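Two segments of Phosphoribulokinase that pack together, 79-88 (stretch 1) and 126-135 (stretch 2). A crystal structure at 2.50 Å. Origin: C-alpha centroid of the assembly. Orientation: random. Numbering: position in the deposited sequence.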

# COMPACT_ATOMS: atom_id res chain seq x y z
N GLU A 79 16.15 -0.04 -6.55
CA GLU A 79 16.62 -0.77 -5.40
C GLU A 79 15.51 -1.67 -4.89
O GLU A 79 15.73 -2.86 -4.67
CB GLU A 79 17.07 0.19 -4.30
CG GLU A 79 18.57 0.23 -4.09
CD GLU A 79 19.06 -0.97 -3.32
OE1 GLU A 79 18.67 -1.11 -2.14
OE2 GLU A 79 19.80 -1.80 -3.91
N LEU A 80 14.28 -1.14 -4.86
CA LEU A 80 13.11 -1.92 -4.46
C LEU A 80 12.89 -3.05 -5.43
O LEU A 80 12.62 -4.17 -5.01
CB LEU A 80 11.87 -1.04 -4.42
CG LEU A 80 10.55 -1.79 -4.20
CD1 LEU A 80 10.58 -2.37 -2.84
CD2 LEU A 80 9.37 -0.85 -4.33
N GLU A 81 13.09 -2.78 -6.72
CA GLU A 81 13.04 -3.84 -7.71
C GLU A 81 14.18 -4.82 -7.50
O GLU A 81 13.98 -6.03 -7.62
CB GLU A 81 13.14 -3.28 -9.13
CG GLU A 81 13.58 -4.34 -10.14
CD GLU A 81 13.55 -3.88 -11.59
OE1 GLU A 81 12.45 -3.86 -12.16
OE2 GLU A 81 14.61 -3.63 -12.18
N ARG A 82 15.38 -4.34 -7.20
CA ARG A 82 16.51 -5.24 -7.07
C ARG A 82 16.23 -6.20 -5.96
O ARG A 82 16.38 -7.40 -6.15
CB ARG A 82 17.79 -4.52 -6.78
N VAL A 83 15.66 -5.70 -4.87
CA VAL A 83 15.38 -6.53 -3.70
C VAL A 83 14.27 -7.55 -3.94
O VAL A 83 14.36 -8.69 -3.48
CB VAL A 83 15.02 -5.69 -2.47
CG1 VAL A 83 14.61 -6.58 -1.35
CG2 VAL A 83 16.22 -4.90 -2.02
N PHE A 84 13.24 -7.15 -4.68
CA PHE A 84 12.19 -8.08 -5.07
C PHE A 84 12.77 -9.16 -5.97
O PHE A 84 12.47 -10.34 -5.80
CB PHE A 84 11.09 -7.33 -5.80
CG PHE A 84 10.04 -6.76 -4.89
CD1 PHE A 84 10.27 -6.63 -3.53
CD2 PHE A 84 8.77 -6.48 -5.39
CE1 PHE A 84 9.24 -6.25 -2.68
CE2 PHE A 84 7.75 -6.10 -4.54
CZ PHE A 84 7.98 -5.99 -3.18
N ARG A 85 13.64 -8.75 -6.90
CA ARG A 85 14.46 -9.65 -7.72
C ARG A 85 15.26 -10.66 -6.88
O ARG A 85 15.28 -11.85 -7.17
CB ARG A 85 15.45 -8.83 -8.56
CG ARG A 85 15.62 -9.26 -10.01
CD ARG A 85 15.60 -8.04 -10.95
NE ARG A 85 16.92 -7.68 -11.46
CZ ARG A 85 17.58 -6.57 -11.14
NH1 ARG A 85 17.27 -5.90 -10.03
NH2 ARG A 85 18.67 -6.23 -11.82
N GLU A 86 15.89 -10.16 -5.83
CA GLU A 86 16.78 -10.96 -4.99
C GLU A 86 16.04 -11.93 -4.08
O GLU A 86 16.49 -13.05 -3.87
CB GLU A 86 17.65 -10.04 -4.13
CG GLU A 86 19.04 -10.54 -3.92
CD GLU A 86 20.03 -9.41 -3.84
OE1 GLU A 86 20.51 -8.96 -4.91
OE2 GLU A 86 20.32 -8.99 -2.69
N TYR A 87 14.91 -11.50 -3.52
CA TYR A 87 14.11 -12.40 -2.73
C TYR A 87 13.67 -13.60 -3.55
O TYR A 87 13.91 -14.74 -3.17
CB TYR A 87 12.87 -11.71 -2.19
CG TYR A 87 12.23 -12.51 -1.10
CD1 TYR A 87 12.71 -12.45 0.19
CD2 TYR A 87 11.23 -13.44 -1.38
CE1 TYR A 87 12.23 -13.28 1.18
CE2 TYR A 87 10.74 -14.28 -0.40
CZ TYR A 87 11.24 -14.19 0.88
OH TYR A 87 10.74 -14.98 1.88
N GLY A 88 13.12 -13.33 -4.72
CA GLY A 88 12.64 -14.40 -5.59
C GLY A 88 13.60 -15.55 -5.74
O GLY A 88 13.26 -16.69 -5.43
N HIS A 126 9.43 -17.83 4.35
CA HIS A 126 8.46 -18.46 3.46
C HIS A 126 8.02 -17.47 2.37
O HIS A 126 7.64 -17.88 1.28
CB HIS A 126 7.21 -18.92 4.28
CG HIS A 126 7.32 -20.32 4.87
ND1 HIS A 126 7.64 -20.54 6.21
CD2 HIS A 126 7.26 -21.55 4.28
CE1 HIS A 126 7.80 -21.85 6.40
NE2 HIS A 126 7.58 -22.49 5.26
N LEU A 127 7.93 -16.20 2.74
CA LEU A 127 7.60 -15.14 1.79
C LEU A 127 8.07 -13.78 2.26
O LEU A 127 8.41 -13.60 3.43
CB LEU A 127 6.11 -15.08 1.54
CG LEU A 127 5.22 -15.02 2.77
CD1 LEU A 127 4.85 -13.59 3.11
CD2 LEU A 127 3.98 -15.84 2.49
N LEU A 128 8.21 -12.86 1.31
CA LEU A 128 8.42 -11.46 1.64
C LEU A 128 7.07 -10.78 1.57
O LEU A 128 6.17 -11.26 0.89
CB LEU A 128 9.41 -10.81 0.65
CG LEU A 128 9.53 -9.29 0.42
CD1 LEU A 128 9.95 -8.55 1.69
CD2 LEU A 128 10.54 -9.02 -0.67
N PHE A 129 6.89 -9.75 2.39
CA PHE A 129 5.67 -8.96 2.41
C PHE A 129 6.03 -7.50 2.27
O PHE A 129 6.82 -6.98 3.04
CB PHE A 129 4.96 -9.15 3.74
CG PHE A 129 3.69 -8.35 3.87
CD1 PHE A 129 2.59 -8.65 3.07
CD2 PHE A 129 3.59 -7.34 4.82
CE1 PHE A 129 1.39 -7.96 3.23
CE2 PHE A 129 2.40 -6.65 4.99
CZ PHE A 129 1.29 -6.96 4.19
N TYR A 130 5.39 -6.81 1.33
CA TYR A 130 5.60 -5.38 1.14
C TYR A 130 4.27 -4.64 1.36
O TYR A 130 3.22 -5.10 0.93
CB TYR A 130 6.11 -5.15 -0.28
CG TYR A 130 6.19 -3.71 -0.68
CD1 TYR A 130 5.08 -3.04 -1.20
CD2 TYR A 130 7.36 -2.98 -0.51
CE1 TYR A 130 5.13 -1.70 -1.53
CE2 TYR A 130 7.43 -1.62 -0.84
CZ TYR A 130 6.31 -1.00 -1.35
OH TYR A 130 6.36 0.32 -1.72
N GLU A 131 4.31 -3.52 2.09
CA GLU A 131 3.18 -2.58 2.15
C GLU A 131 3.63 -1.14 1.80
O GLU A 131 4.51 -0.57 2.48
CB GLU A 131 2.55 -2.61 3.56
CG GLU A 131 1.32 -1.67 3.75
CD GLU A 131 0.62 -1.82 5.11
OE1 GLU A 131 1.31 -2.15 6.11
OE2 GLU A 131 -0.61 -1.59 5.18
N GLY A 132 3.07 -0.56 0.73
CA GLY A 132 3.26 0.86 0.48
C GLY A 132 2.56 1.37 -0.74
O GLY A 132 1.65 0.71 -1.22
N LEU A 133 2.97 2.52 -1.24
CA LEU A 133 2.40 3.10 -2.47
C LEU A 133 3.00 2.65 -3.81
O LEU A 133 2.58 3.16 -4.85
CB LEU A 133 2.46 4.63 -2.44
CG LEU A 133 1.84 5.55 -1.38
CD1 LEU A 133 1.20 4.79 -0.27
CD2 LEU A 133 2.95 6.40 -0.83
N HIS A 134 4.03 1.80 -3.79
CA HIS A 134 4.68 1.38 -5.04
C HIS A 134 5.00 -0.11 -5.16
O HIS A 134 5.93 -0.48 -5.87
CB HIS A 134 5.94 2.21 -5.27
CG HIS A 134 5.69 3.66 -5.58
ND1 HIS A 134 5.84 4.66 -4.64
CD2 HIS A 134 5.37 4.29 -6.74
CE1 HIS A 134 5.63 5.83 -5.20
NE2 HIS A 134 5.34 5.64 -6.47
N GLY A 135 4.08 -0.96 -4.69
CA GLY A 135 4.21 -2.41 -4.83
C GLY A 135 3.73 -3.07 -6.12
O GLY A 135 3.72 -4.29 -6.25

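How does a helix lie against a strand so that only some of its residues touch? Helix 79-88 runs nearly antiparallel to strand 127-132, at 159° between their directions, with the axes approaching to 9.6 Å. That spacing leaves room for one layer of side chains, and Leu80, Phe84 and Tyr87, spaced four and three residues apart, fall along one side of the helix to fill it. Glu79, Glu81, Arg82, Glu86 and the poorly ordered Arg85 make no contact with stretch 2 and keep at least partial exposure to solvent, which suits charged side chains. Together the two stretches bury 419 Å², and no hydrogen bond crosses between them.

What does Leu80 bring to the start of the contact? Its CA-to-CB bond points toward stretch 2, with chi1 t and chi2 p. Leu80 CD1 lies 3.8 Å from Tyr130 CE2; Leu80 CD2 packs by the same ring and also lies 3.8 Å from His134 O. A branched aliphatic side chain suits this buried place, packing against a ring and the backbone beyond the strand. Within its own stretch, Tyr130 OH accepts a weak hydrogen bond from His134 N at 3.5 Å. One turn later Val83 also points toward the strand, but Val83 CG1 stops 4.8 Å from Leu128 CD2.

How does Phe84 reach the strand when its CA-to-CB bond points sideways? The length of the side chain, in rotamer m, carries the ring inward. Phe84 CZ comes 3.6 Å from Tyr130 CB, which sits at the ring edge near its plane, and Phe84 CE1 comes 3.7 Å from Leu128 CD2. The ring also presents its edge to the face of Tyr130 in an offset edge-to-face pair, with centroids 5.7 Å apart and planes at 88°. Leu128 and Tyr130 both point toward the helix, while Phe129 between them points away, so Phe84 can touch both.

What does the ring of Tyr87 do? Here the backbones come close, with CA of Tyr87 7.2 Å from CA of Leu128, and the flat ring fits the narrow gap. Leu128 CB stands 3.5 Å from the centroid of the Tyr87 ring, only 4° off the normal, a CH-pi contact in which the aromatic face suits an aliphatic partner. The hydroxyl sits against the backbone at Leu127: Tyr87 OH is 3.1 Å from Leu127 O, but the angle is poor for a hydrogen bond. Phe84, Tyr87, Leu128 and Tyr130 are all buried.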